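Thiol-disulfide oxidoreductase (Bacteroides thetaiotaomicron, PDB 3FW2) is the C-terminal thioredoxin-like domain of a larger TlpA-like family protein that may take part in thiol-disulfide exchange. Local coordinates at residues A[39-44]-A[74-79]. Numbering follows the deposited sequence.
Sequences NFWASW and GISLDV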
ATOM      1  N   ASN A  39      -5.745  13.705   1.521  1.00  9.07           N
ATOM      2  CA  ASN A  39      -6.134  12.328   1.195  1.00  8.88           C
ATOM      3  C   ASN A  39      -4.988  11.569   0.533  1.00  9.96           C
ATOM      4  O   ASN A  39      -4.258  12.105  -0.342  1.00  9.14           O
ATOM      5  CB  ASN A  39      -7.413  12.265   0.377  1.00  9.11           C
ATOM      6  CG  ASN A  39      -7.212  12.657  -1.089  1.00  9.66           C
ATOM      7  OD1 ASN A  39      -7.148  11.782  -2.002  1.00 13.38           O
ATOM      8  ND2 ASN A  39      -7.123  13.913  -1.326  1.00  6.06           N
ATOM      9  N   PHE A  40      -4.829  10.329   0.929  1.00  8.71           N
ATOM     10  CA  PHE A  40      -3.780   9.465   0.415  1.00 10.00           C
ATOM     11  C   PHE A  40      -4.399   8.332  -0.429  1.00  9.00           C
ATOM     12  O   PHE A  40      -5.425   7.751  -0.059  1.00  8.65           O
ATOM     13  CB  PHE A  40      -3.026   8.792   1.554  1.00 10.65           C
ATOM     14  CG  PHE A  40      -2.226   9.741   2.430  1.00 10.70           C
ATOM     15  CD1 PHE A  40      -0.913  10.018   2.151  1.00 11.15           C
ATOM     16  CD2 PHE A  40      -2.817  10.385   3.481  1.00 12.05           C
ATOM     17  CE1 PHE A  40      -0.168  10.883   2.958  1.00 15.41           C
ATOM     18  CE2 PHE A  40      -2.058  11.268   4.275  1.00 14.69           C
ATOM     19  CZ  PHE A  40      -0.746  11.489   3.987  1.00  9.57           C
ATOM     20  N   TRP A  41      -3.768   8.038  -1.567  1.00  8.56           N
ATOM     21  CA  TRP A  41      -4.335   7.109  -2.529  1.00  8.48           C
ATOM     22  C   TRP A  41      -3.212   6.641  -3.451  1.00  8.42           C
ATOM     23  O   TRP A  41      -2.064   7.098  -3.351  1.00  8.54           O
ATOM     24  CB  TRP A  41      -5.410   7.820  -3.368  1.00  8.82           C
ATOM     25  CG  TRP A  41      -4.890   8.904  -4.261  1.00  6.82           C
ATOM     26  CD1 TRP A  41      -4.405  10.126  -3.878  1.00 10.87           C
ATOM     27  CD2 TRP A  41      -4.719   8.841  -5.686  1.00  7.81           C
ATOM     28  NE1 TRP A  41      -3.978  10.830  -4.968  1.00 11.09           N
ATOM     29  CE2 TRP A  41      -4.144  10.076  -6.088  1.00  9.86           C
ATOM     30  CE3 TRP A  41      -5.026   7.891  -6.651  1.00  9.85           C
ATOM     31  CZ2 TRP A  41      -3.883  10.371  -7.428  1.00 11.58           C
ATOM     32  CZ3 TRP A  41      -4.759   8.170  -7.969  1.00  9.95           C
ATOM     33  CH2 TRP A  41      -4.171   9.391  -8.344  1.00  9.17           C
ATOM     34  N   ALA A  42      -3.543   5.750  -4.373  1.00  8.64           N
ATOM     35  CA  ALA A  42      -2.657   5.429  -5.482  1.00  8.64           C
ATOM     36  C   ALA A  42      -3.422   4.866  -6.645  1.00  9.12           C
ATOM     37  O   ALA A  42      -4.434   4.152  -6.481  1.00  8.81           O
ATOM     38  CB  ALA A  42      -1.578   4.404  -5.073  1.00  9.18           C
ATOM     39  N   SER A  43      -2.948   5.126  -7.864  1.00  9.69           N
ATOM     40  CA  SER A  43      -3.625   4.596  -9.040  1.00 10.12           C
ATOM     41  C   SER A  43      -3.559   3.068  -9.120  1.00 11.50           C
ATOM     42  O   SER A  43      -4.383   2.414  -9.750  1.00 12.45           O
ATOM     43  CB  SER A  43      -3.075   5.266 -10.323  1.00 10.92           C
ATOM     44  OG  SER A  43      -1.891   4.609 -10.761  1.00 11.00           O
ATOM     45  N   TRP A  44      -2.533   2.484  -8.534  1.00 10.80           N
ATOM     46  CA  TRP A  44      -2.395   1.044  -8.453  1.00 11.43           C
ATOM     47  C   TRP A  44      -3.327   0.388  -7.399  1.00 11.99           C
ATOM     48  O   TRP A  44      -3.303  -0.873  -7.207  1.00 13.27           O
ATOM     49  CB  TRP A  44      -0.918   0.654  -8.209  1.00 12.10           C
ATOM     50  CG  TRP A  44      -0.218   1.233  -6.994  1.00 11.94           C
ATOM     51  CD1 TRP A  44       0.704   2.239  -6.998  1.00 11.85           C
ATOM     52  CD2 TRP A  44      -0.344   0.811  -5.636  1.00  9.77           C
ATOM     53  NE1 TRP A  44       1.154   2.461  -5.726  1.00 11.88           N
ATOM     54  CE2 TRP A  44       0.530   1.594  -4.872  1.00 11.81           C
ATOM     55  CE3 TRP A  44      -1.111  -0.181  -4.982  1.00 13.69           C
ATOM     56  CZ2 TRP A  44       0.658   1.454  -3.471  1.00 11.26           C
ATOM     57  CZ3 TRP A  44      -0.971  -0.314  -3.573  1.00 10.10           C
ATOM     58  CH2 TRP A  44      -0.110   0.504  -2.847  1.00 13.27           C
ATOM     59  N   GLY A  74      -4.305  16.009  -2.385  1.00  9.35           N
ATOM     60  CA  GLY A  74      -4.187  14.576  -2.610  1.00 10.04           C
ATOM     61  C   GLY A  74      -2.716  14.230  -2.706  1.00  9.71           C
ATOM     62  O   GLY A  74      -1.964  14.840  -3.478  1.00  9.77           O
ATOM     63  N   ILE A  75      -2.326  13.226  -1.940  1.00  9.04           N
ATOM     64  CA  ILE A  75      -0.985  12.670  -1.956  1.00  9.66           C
ATOM     65  C   ILE A  75      -1.037  11.246  -2.466  1.00 10.17           C
ATOM     66  O   ILE A  75      -1.675  10.372  -1.856  1.00  9.77           O
ATOM     67  CB  ILE A  75      -0.356  12.697  -0.581  1.00  9.48           C
ATOM     68  CG1 ILE A  75      -0.236  14.152  -0.077  1.00  9.77           C
ATOM     69  CG2 ILE A  75       0.997  12.006  -0.629  1.00  9.74           C
ATOM     70  CD1 ILE A  75       0.432  14.348   1.252  1.00 12.16           C
ATOM     71  N   SER A  76      -0.412  11.001  -3.604  1.00  8.20           N
ATOM     72  CA  SER A  76      -0.382   9.665  -4.166  1.00  8.90           C
ATOM     73  C   SER A  76       0.850   8.882  -3.783  1.00  9.15           C
ATOM     74  O   SER A  76       1.958   9.442  -3.707  1.00 10.24           O
ATOM     75  CB  SER A  76      -0.447   9.704  -5.676  1.00 10.06           C
ATOM     76  OG  SER A  76      -0.359   8.378  -6.232  1.00 10.10           O
ATOM     77  N   LEU A  77       0.651   7.582  -3.613  1.00  8.63           N
ATOM     78  CA  LEU A  77       1.728   6.624  -3.422  1.00  9.33           C
ATOM     79  C   LEU A  77       2.036   5.847  -4.705  1.00  8.25           C
ATOM     80  O   LEU A  77       2.618   4.746  -4.676  1.00  9.05           O
ATOM     81  CB  LEU A  77       1.427   5.708  -2.225  1.00 10.39           C
ATOM     82  CG  LEU A  77       1.134   6.468  -0.943  1.00  9.79           C
ATOM     83  CD1 LEU A  77       0.823   5.439   0.148  1.00 10.72           C
ATOM     84  CD2 LEU A  77       2.278   7.418  -0.507  1.00 10.29           C
ATOM     85  N   ASP A  78       1.681   6.414  -5.845  1.00  8.91           N
ATOM     86  CA  ASP A  78       2.105   5.873  -7.132  1.00  8.74           C
ATOM     87  C   ASP A  78       3.640   5.902  -7.301  1.00  9.38           C
ATOM     88  O   ASP A  78       4.352   6.768  -6.730  1.00  9.45           O
ATOM     89  CB  ASP A  78       1.505   6.665  -8.284  1.00  8.12           C
ATOM     90  CG  ASP A  78       0.114   6.229  -8.630  1.00  9.70           C
ATOM     91  OD1 ASP A  78      -0.018   5.082  -9.079  1.00 11.46           O
ATOM     92  OD2 ASP A  78      -0.830   7.008  -8.475  1.00  9.64           O
ATOM     93  N   VAL A  79       4.117   4.983  -8.127  1.00  9.40           N
ATOM     94  CA  VAL A  79       5.533   4.949  -8.541  1.00  9.66           C
ATOM     95  C   VAL A  79       5.720   5.356  -9.976  1.00 10.87           C
ATOM     96  O   VAL A  79       6.850   5.693 -10.389  1.00 10.95           O
ATOM     97  CB  VAL A  79       6.126   3.574  -8.349  1.00 11.39           C
ATOM     98  CG1 VAL A  79       6.255   3.291  -6.797  1.00 12.65           C
ATOM     99  CG2 VAL A  79       5.343   2.538  -9.137  1.00 11.50           C
TER
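In this thioredoxin fold, strands 35-41 and 70-76 are the parallel pair of a beta-alpha-beta unit linked through helix 48-64, meeting here at their C-terminal ends. The loop after strand 35-41 is where thioredoxin-like proteins usually carry the redox Cys-x-x-Cys motif, here without its cysteines. The short strand axes run 26° apart, with Asn39, Phe40 and Trp41 abreast of Gly74, Ile75 and Ser76. Three backbone bonds document the ladder: Ile75 N to Asn39 O, almost straight at 2.7 Å, Trp41 N to Ile75 O, and Leu77 N to Trp41 O at 2.8 Å. Phe40 and Ile75 lie side by side on one face, CD1 of the ring 3.9 Å from Ile75 CB. On the other, Ser76 CB lies over the face of the Trp41 five-membered ring, 4.0 Å from its centroid and 28° off the normal, a CH-pi contact.

Asp78, just past the second strand, joins the loop at Ser43 to the strand's last residue, Ser76. Its OD2 accepts from Ser43 N at 2.9 Å and from Ser76 OG, while OD1 takes Ser43 OG at 2.6 Å; none lies in the carboxylate plane, the two donors to OD2 approaching from one side and Ser43 OG from the other. Ser76 OG, anti to its backbone N (chi1 178°), accepts from Asp78 N, closing an ST turn. An alanine in place of Asp78 would remove all three carboxylate bonds and would probably loosen the loop at Ser43. Trp44 NE1 donates to Leu77 O at 2.9 Å, the oxygen near the indole plane but the N-H above the carbonyl plane.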